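Local coordinates for protein ribulose-5-phosphate reductase 1 (Staphylococcus aureus, PDB 6XHK) that catalyses the NADPH-dependent reduction of D-ribulose 5-phosphate to D-ribitol 5-phosphate for wall teichoic acid synthesis, at residues G176-I181 and H204-V208. Residues are numbered along the deposited sequence.
Sequences GYITAI and HFSFV
An aromatic cluster joins helix 174-186 of the Rossmann-type nucleotide-binding domain to the loop that leads from helix 199-202 into edge strand 210-213. Residues 176-181 are regular α-helix; 204-208 form an irregular loop running alongside, with CA atoms of Tyr-177 and Phe-205 7.0 Å apart and those of Ala-180 and Val-208 7.1 Å. No hydrogen bond crosses. Tyr-177 (chi1 t) turns its ring edge to the face of Phe-205 (chi1 m), a T-shaped pair, while Phe-207 (chi1 p) presents its edge to the Tyr-177 face in an offset version; both pairs have centroids 5.5 Å apart and planes at 78°. The tyrosine hydroxyl hydrogen-bonds to Lys-303 O, so its polar end is satisfied despite burial. Gly-176, from a probable GxGxxG motif near NADPH, meets the ring edge of Phe-205, with Gly-176 C 3.7 Å from Phe-205 CE1. Small Ala-180 admits both phenylalanines: its CB lies 3.9 Å from Phe-205 CD1 and 3.7 Å from Phe-207 CE2. Beyond it, Ile-181 CG1 meets Phe-207 CZ at 3.6 Å.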
ATOM      1  N   GLY A 176       5.342  -1.491  -7.105  1.00 80.29           N
ATOM      2  CA  GLY A 176       5.524  -1.792  -8.514  1.00 80.27           C
ATOM      3  C   GLY A 176       4.383  -2.605  -9.096  1.00 90.24           C
ATOM      4  O   GLY A 176       3.754  -2.193 -10.079  1.00 81.27           O
ATOM      5  N   TYR A 177       4.091  -3.766  -8.475  1.00 82.52           N
ATOM      6  CA  TYR A 177       3.115  -4.719  -9.011  1.00 83.98           C
ATOM      7  C   TYR A 177       1.711  -4.132  -9.039  1.00 86.67           C
ATOM      8  O   TYR A 177       0.999  -4.247 -10.046  1.00 86.38           O
ATOM      9  CB  TYR A 177       3.172  -6.025  -8.203  1.00 88.83           C
ATOM     10  CG  TYR A 177       2.346  -7.193  -8.742  1.00 96.52           C
ATOM     11  CD1 TYR A 177       1.120  -7.545  -8.147  1.00 97.43           C
ATOM     12  CD2 TYR A 177       2.763  -7.918  -9.855  1.00 96.66           C
ATOM     13  CE1 TYR A 177       0.365  -8.596  -8.625  1.00 91.28           C
ATOM     14  CE2 TYR A 177       2.002  -8.969 -10.353  1.00 95.88           C
ATOM     15  CZ  TYR A 177       0.800  -9.298  -9.736  1.00101.84           C
ATOM     16  OH  TYR A 177       0.047 -10.340 -10.237  1.00110.87           O
ATOM     17  N   ILE A 178       1.297  -3.488  -7.945  1.00 86.21           N
ATOM     18  CA  ILE A 178      -0.040  -2.898  -7.909  1.00 84.26           C
ATOM     19  C   ILE A 178      -0.193  -1.849  -8.998  1.00 85.79           C
ATOM     20  O   ILE A 178      -1.204  -1.816  -9.715  1.00 91.43           O
ATOM     21  CB  ILE A 178      -0.333  -2.329  -6.509  1.00 84.18           C
ATOM     22  CG1 ILE A 178      -0.318  -3.468  -5.484  1.00 96.16           C
ATOM     23  CG2 ILE A 178      -1.628  -1.533  -6.496  1.00 84.75           C
ATOM     24  CD1 ILE A 178      -0.774  -3.080  -4.124  1.00 98.58           C
ATOM     25  N   THR A 179       0.812  -0.981  -9.144  1.00 82.11           N
ATOM     26  CA  THR A 179       0.747   0.074 -10.147  1.00 81.79           C
ATOM     27  C   THR A 179       0.686  -0.490 -11.552  1.00 89.34           C
ATOM     28  O   THR A 179      -0.094  -0.006 -12.384  1.00 93.41           O
ATOM     29  CB  THR A 179       1.949   0.988  -9.982  1.00 86.56           C
ATOM     30  OG1 THR A 179       2.207   1.154  -8.582  1.00 85.86           O
ATOM     31  CG2 THR A 179       1.730   2.317 -10.690  1.00 80.48           C
ATOM     32  N   ALA A 180       1.531  -1.485 -11.845  1.00 82.68           N
ATOM     33  CA  ALA A 180       1.445  -2.168 -13.126  1.00 83.90           C
ATOM     34  C   ALA A 180       0.021  -2.663 -13.373  1.00 92.21           C
ATOM     35  O   ALA A 180      -0.551  -2.430 -14.451  1.00 88.42           O
ATOM     36  CB  ALA A 180       2.457  -3.312 -13.164  1.00 84.07           C
ATOM     37  N   ILE A 181      -0.584  -3.304 -12.360  1.00 95.01           N
ATOM     38  CA  ILE A 181      -1.943  -3.828 -12.502  1.00 95.57           C
ATOM     39  C   ILE A 181      -2.905  -2.706 -12.864  1.00 88.74           C
ATOM     40  O   ILE A 181      -3.747  -2.843 -13.762  1.00 99.94           O
ATOM     41  CB  ILE A 181      -2.398  -4.526 -11.212  1.00 94.25           C
ATOM     42  CG1 ILE A 181      -1.523  -5.724 -10.874  1.00 95.15           C
ATOM     43  CG2 ILE A 181      -3.849  -4.988 -11.359  1.00 91.31           C
ATOM     44  CD1 ILE A 181      -1.991  -6.412  -9.573  1.00 91.48           C
ATOM     45  N   HIS A 204       6.892 -11.958 -11.934  1.00 94.70           N
ATOM     46  CA  HIS A 204       5.475 -11.794 -11.624  1.00 96.89           C
ATOM     47  C   HIS A 204       4.757 -10.823 -12.540  1.00 93.02           C
ATOM     48  O   HIS A 204       3.522 -10.780 -12.506  1.00112.52           O
ATOM     49  CB  HIS A 204       5.254 -11.353 -10.171  1.00 99.89           C
ATOM     50  CG  HIS A 204       5.774 -12.326  -9.163  1.00 99.81           C
ATOM     51  ND1 HIS A 204       7.111 -12.449  -8.854  1.00 98.82           N
ATOM     52  CD2 HIS A 204       5.135 -13.281  -8.452  1.00104.44           C
ATOM     53  CE1 HIS A 204       7.267 -13.404  -7.955  1.00103.23           C
ATOM     54  NE2 HIS A 204       6.083 -13.925  -7.697  1.00110.55           N
ATOM     55  N   PHE A 205       5.483 -10.050 -13.331  1.00100.16           N
ATOM     56  CA  PHE A 205       4.909  -9.036 -14.211  1.00 90.45           C
ATOM     57  C   PHE A 205       4.815  -9.642 -15.609  1.00115.85           C
ATOM     58  O   PHE A 205       5.785  -9.646 -16.371  1.00128.43           O
ATOM     59  CB  PHE A 205       5.776  -7.789 -14.222  1.00 88.24           C
ATOM     60  CG  PHE A 205       5.981  -7.124 -12.869  1.00 89.11           C
ATOM     61  CD1 PHE A 205       5.338  -5.915 -12.568  1.00 85.11           C
ATOM     62  CD2 PHE A 205       6.868  -7.657 -11.931  1.00 87.00           C
ATOM     63  CE1 PHE A 205       5.560  -5.262 -11.364  1.00 83.90           C
ATOM     64  CE2 PHE A 205       7.088  -7.003 -10.708  1.00 86.06           C
ATOM     65  CZ  PHE A 205       6.423  -5.806 -10.423  1.00 84.28           C
ATOM     66  N   SER A 206       3.645 -10.163 -15.939  1.00113.27           N
ATOM     67  CA  SER A 206       3.418 -10.882 -17.181  1.00110.79           C
ATOM     68  C   SER A 206       2.548 -10.102 -18.136  1.00116.98           C
ATOM     69  O   SER A 206       2.708 -10.216 -19.355  1.00130.14           O
ATOM     70  CB  SER A 206       2.746 -12.214 -16.880  1.00110.92           C
ATOM     71  OG  SER A 206       3.539 -12.914 -15.954  1.00124.11           O
ATOM     72  N   PHE A 207       1.624  -9.327 -17.581  1.00105.15           N
ATOM     73  CA  PHE A 207       0.671  -8.424 -18.190  1.00103.56           C
ATOM     74  C   PHE A 207       1.313  -7.080 -18.613  1.00113.83           C
ATOM     75  O   PHE A 207       0.628  -6.154 -19.083  1.00117.27           O
ATOM     76  CB  PHE A 207      -0.494  -8.198 -17.222  1.00 98.26           C
ATOM     77  CG  PHE A 207      -0.063  -7.867 -15.813  1.00100.56           C
ATOM     78  CD1 PHE A 207       0.336  -8.858 -14.941  1.00103.04           C
ATOM     79  CD2 PHE A 207      -0.017  -6.559 -15.376  1.00104.23           C
ATOM     80  CE1 PHE A 207       0.734  -8.555 -13.654  1.00 97.66           C
ATOM     81  CE2 PHE A 207       0.385  -6.259 -14.090  1.00103.28           C
ATOM     82  CZ  PHE A 207       0.756  -7.261 -13.230  1.00 95.02           C
ATOM     83  N   VAL A 208       2.632  -7.025 -18.429  1.00112.98           N
ATOM     84  CA  VAL A 208       3.484  -5.913 -18.834  1.00107.55           C
ATOM     85  C   VAL A 208       4.114  -6.217 -20.186  1.00106.69           C
ATOM     86  O   VAL A 208       4.359  -7.380 -20.537  1.00134.29           O
ATOM     87  CB  VAL A 208       4.535  -5.633 -17.734  1.00 88.78           C
ATOM     88  CG1 VAL A 208       5.431  -4.527 -18.120  1.00116.62           C
ATOM     89  CG2 VAL A 208       3.825  -5.166 -16.508  1.00 87.47           C
TER